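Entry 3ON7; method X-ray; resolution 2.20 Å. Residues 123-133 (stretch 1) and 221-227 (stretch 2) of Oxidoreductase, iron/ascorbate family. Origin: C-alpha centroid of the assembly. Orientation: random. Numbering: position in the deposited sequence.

Stretch 1 123-133: WIETYSPDEIK
Stretch 2, residues 221-227: ASDGYFP

Stretch 1 runs as two helical segments joined by a short link. The first, entering from earlier in the chain, covers Trp123 to Thr126; Tyr127 (phi/psi -91/8) leaves helical geometry, Ser128 and Pro129 are extended (-72/145 and -62/158), and Pro129 occupies the N-cap position of the helix that starts at Asp130. Stretch 2 leaves a helix at Ser222 and folds into a type I' turn from Ser222 to Tyr225, closed by Tyr225 N to Ser222 O at 3.0 Å. Positive phi at Asp223 (48/47) and Gly224 (80/-5) defines this turn, and at Gly224 such a value favours glycine. The CA atoms nearest each other across the stretches are those of Ile132 and Ser222, 5.9 Å apart.

Apolar packing dominates the contact, which buries 315 Å² in total. Ile132 (m, m) points toward stretch 2. Its CG1 lies over one face of the Tyr225 ring, 4.2 Å from the centroid and 23° off the normal, a CH-pi contact, while its CD1 reaches Tyr225 CB at 3.8 Å and its CG2 reaches Ser222 CB at 4.0 Å. Tyr225 (chi1 t, chi2 81°) also meets the proline, Pro129 CD to Tyr225 CZ being 3.6 Å. Phe226 (chi1 m, chi2 -66°) packs against Ile124 (m, t), with CE2 3.5 Å from Ile124 CG2. Both are van der Waals contacts between aromatic and aliphatic carbons, shielding apolar surface from water.

No direct hydrogen bond crosses the interface. Ser128 OG (chi1 m) donates to Ile124 O at 2.7 Å and sits at the edge of the Phe226 ring, 3.5 Å from Phe226 CE2. Phe226 N donates to Ser222 OG (chi1 p) at 3.2 Å, bracing the turn. From the second helix, Lys133 NZ donates to Thr126 O (2.9 Å), at the end of the first helix, and to Ser128 O (3.1 Å), in the link.

One water bridges the stretches, donating to Tyr127 O at 2.8 Å and lying 2.6 Å from Tyr225 OH.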

# COMPACT_ATOMS: atom_id res chain seq x y z
N TRP B 123 -25.68 -2.82 -24.60
CA TRP B 123 -25.58 -2.38 -25.99
C TRP B 123 -24.28 -2.83 -26.62
O TRP B 123 -24.26 -3.34 -27.74
CB TRP B 123 -25.70 -0.86 -26.12
CG TRP B 123 -27.07 -0.30 -25.90
CD1 TRP B 123 -28.21 -0.96 -25.55
CD2 TRP B 123 -27.41 1.08 -25.99
NE1 TRP B 123 -29.26 -0.08 -25.43
CE2 TRP B 123 -28.79 1.18 -25.69
CE3 TRP B 123 -26.69 2.23 -26.31
CZ2 TRP B 123 -29.46 2.41 -25.70
CZ3 TRP B 123 -27.36 3.45 -26.31
CH2 TRP B 123 -28.73 3.53 -26.02
N ILE B 124 -23.18 -2.65 -25.89
CA ILE B 124 -21.86 -3.02 -26.39
C ILE B 124 -21.79 -4.52 -26.67
O ILE B 124 -21.26 -4.94 -27.70
CB ILE B 124 -20.75 -2.59 -25.41
CG1 ILE B 124 -20.62 -1.05 -25.42
CG2 ILE B 124 -19.43 -3.23 -25.78
CD1 ILE B 124 -19.86 -0.50 -24.21
N GLU B 125 -22.36 -5.32 -25.77
CA GLU B 125 -22.35 -6.77 -25.95
C GLU B 125 -23.23 -7.16 -27.14
O GLU B 125 -22.79 -7.89 -28.02
CB GLU B 125 -22.81 -7.48 -24.68
CG GLU B 125 -22.51 -9.00 -24.69
CD GLU B 125 -22.62 -9.66 -23.32
OE1 GLU B 125 -22.61 -8.94 -22.30
OE2 GLU B 125 -22.69 -10.91 -23.28
N THR B 126 -24.46 -6.64 -27.17
CA THR B 126 -25.43 -6.96 -28.22
C THR B 126 -24.83 -6.76 -29.61
O THR B 126 -24.93 -7.64 -30.45
CB THR B 126 -26.73 -6.12 -28.08
OG1 THR B 126 -27.51 -6.59 -26.96
CG2 THR B 126 -27.59 -6.17 -29.39
N TYR B 127 -24.20 -5.61 -29.84
CA TYR B 127 -23.58 -5.29 -31.14
C TYR B 127 -22.11 -5.70 -31.31
O TYR B 127 -21.49 -5.36 -32.32
CB TYR B 127 -23.77 -3.80 -31.44
CG TYR B 127 -25.23 -3.45 -31.68
CD1 TYR B 127 -25.85 -3.76 -32.89
CD2 TYR B 127 -25.99 -2.83 -30.69
CE1 TYR B 127 -27.18 -3.46 -33.11
CE2 TYR B 127 -27.34 -2.52 -30.90
CZ TYR B 127 -27.93 -2.84 -32.12
OH TYR B 127 -29.25 -2.54 -32.35
N SER B 128 -21.55 -6.43 -30.36
CA SER B 128 -20.25 -7.07 -30.59
C SER B 128 -20.45 -8.22 -31.58
O SER B 128 -21.49 -8.88 -31.55
CB SER B 128 -19.66 -7.64 -29.31
OG SER B 128 -19.32 -6.64 -28.36
N PRO B 129 -19.47 -8.48 -32.47
CA PRO B 129 -19.54 -9.72 -33.25
C PRO B 129 -19.49 -10.96 -32.34
O PRO B 129 -19.01 -10.87 -31.20
CB PRO B 129 -18.29 -9.66 -34.15
CG PRO B 129 -17.89 -8.23 -34.18
CD PRO B 129 -18.35 -7.62 -32.88
N ASP B 130 -19.99 -12.08 -32.83
CA ASP B 130 -20.09 -13.31 -32.02
C ASP B 130 -18.73 -13.80 -31.51
O ASP B 130 -18.65 -14.36 -30.43
CB ASP B 130 -20.80 -14.43 -32.80
CG ASP B 130 -22.33 -14.24 -32.88
OD1 ASP B 130 -22.90 -13.53 -32.02
OD2 ASP B 130 -22.98 -14.82 -33.79
N GLU B 131 -17.67 -13.58 -32.29
CA GLU B 131 -16.31 -13.96 -31.92
C GLU B 131 -15.78 -13.07 -30.78
O GLU B 131 -15.00 -13.52 -29.94
CB GLU B 131 -15.37 -13.91 -33.15
CG GLU B 131 -14.86 -12.52 -33.54
CD GLU B 131 -14.40 -12.44 -34.99
N ILE B 132 -16.22 -11.81 -30.76
CA ILE B 132 -15.86 -10.90 -29.69
C ILE B 132 -16.72 -11.20 -28.44
O ILE B 132 -16.19 -11.25 -27.33
CB ILE B 132 -15.99 -9.42 -30.11
CG1 ILE B 132 -15.19 -9.13 -31.39
CG2 ILE B 132 -15.52 -8.52 -28.99
CD1 ILE B 132 -13.71 -9.44 -31.32
N LYS B 133 -18.02 -11.42 -28.63
CA LYS B 133 -18.89 -11.84 -27.51
C LYS B 133 -18.29 -12.98 -26.72
O LYS B 133 -18.27 -12.94 -25.49
CB LYS B 133 -20.27 -12.30 -28.00
CG LYS B 133 -21.29 -11.20 -28.22
CD LYS B 133 -22.32 -11.60 -29.30
CE LYS B 133 -23.59 -10.76 -29.24
NZ LYS B 133 -24.08 -10.36 -30.60
N ALA B 221 -10.45 -7.15 -22.60
CA ALA B 221 -11.51 -8.16 -22.63
C ALA B 221 -12.00 -8.45 -24.04
O ALA B 221 -12.42 -9.57 -24.33
CB ALA B 221 -12.68 -7.75 -21.75
N SER B 222 -11.92 -7.46 -24.92
CA SER B 222 -12.43 -7.56 -26.28
C SER B 222 -11.32 -7.73 -27.30
O SER B 222 -11.54 -7.54 -28.49
CB SER B 222 -13.21 -6.29 -26.62
OG SER B 222 -12.32 -5.19 -26.68
N ASP B 223 -10.13 -8.10 -26.82
CA ASP B 223 -8.97 -8.31 -27.69
C ASP B 223 -8.75 -7.17 -28.68
O ASP B 223 -8.54 -7.41 -29.86
CB ASP B 223 -9.09 -9.65 -28.44
CG ASP B 223 -7.76 -10.10 -29.05
OD1 ASP B 223 -6.71 -9.94 -28.38
OD2 ASP B 223 -7.78 -10.62 -30.19
N GLY B 224 -8.80 -5.93 -28.20
CA GLY B 224 -8.49 -4.78 -29.06
C GLY B 224 -9.60 -4.33 -29.98
O GLY B 224 -9.46 -3.32 -30.65
N TYR B 225 -10.72 -5.05 -30.01
CA TYR B 225 -11.85 -4.67 -30.86
C TYR B 225 -12.42 -3.32 -30.45
O TYR B 225 -12.77 -2.52 -31.31
CB TYR B 225 -12.96 -5.72 -30.84
CG TYR B 225 -14.09 -5.43 -31.81
CD1 TYR B 225 -13.97 -5.75 -33.17
CD2 TYR B 225 -15.28 -4.85 -31.38
CE1 TYR B 225 -15.02 -5.49 -34.08
CE2 TYR B 225 -16.32 -4.58 -32.27
CZ TYR B 225 -16.18 -4.90 -33.62
OH TYR B 225 -17.21 -4.64 -34.48
N PHE B 226 -12.52 -3.08 -29.14
CA PHE B 226 -12.87 -1.77 -28.61
C PHE B 226 -11.62 -1.10 -28.08
O PHE B 226 -11.05 -1.57 -27.11
CB PHE B 226 -13.93 -1.88 -27.51
CG PHE B 226 -15.28 -2.31 -28.03
CD1 PHE B 226 -16.01 -1.48 -28.87
CD2 PHE B 226 -15.81 -3.54 -27.69
CE1 PHE B 226 -17.24 -1.87 -29.36
CE2 PHE B 226 -17.05 -3.94 -28.18
CZ PHE B 226 -17.77 -3.10 -29.01
N PRO B 227 -11.18 0.00 -28.70
CA PRO B 227 -9.93 0.62 -28.26
C PRO B 227 -10.09 1.51 -27.02
O PRO B 227 -11.09 2.23 -26.92
CB PRO B 227 -9.49 1.43 -29.47
CG PRO B 227 -10.80 1.81 -30.14
CD PRO B 227 -11.67 0.60 -29.95
O HOH W 1 -19.38 -3.82 -33.25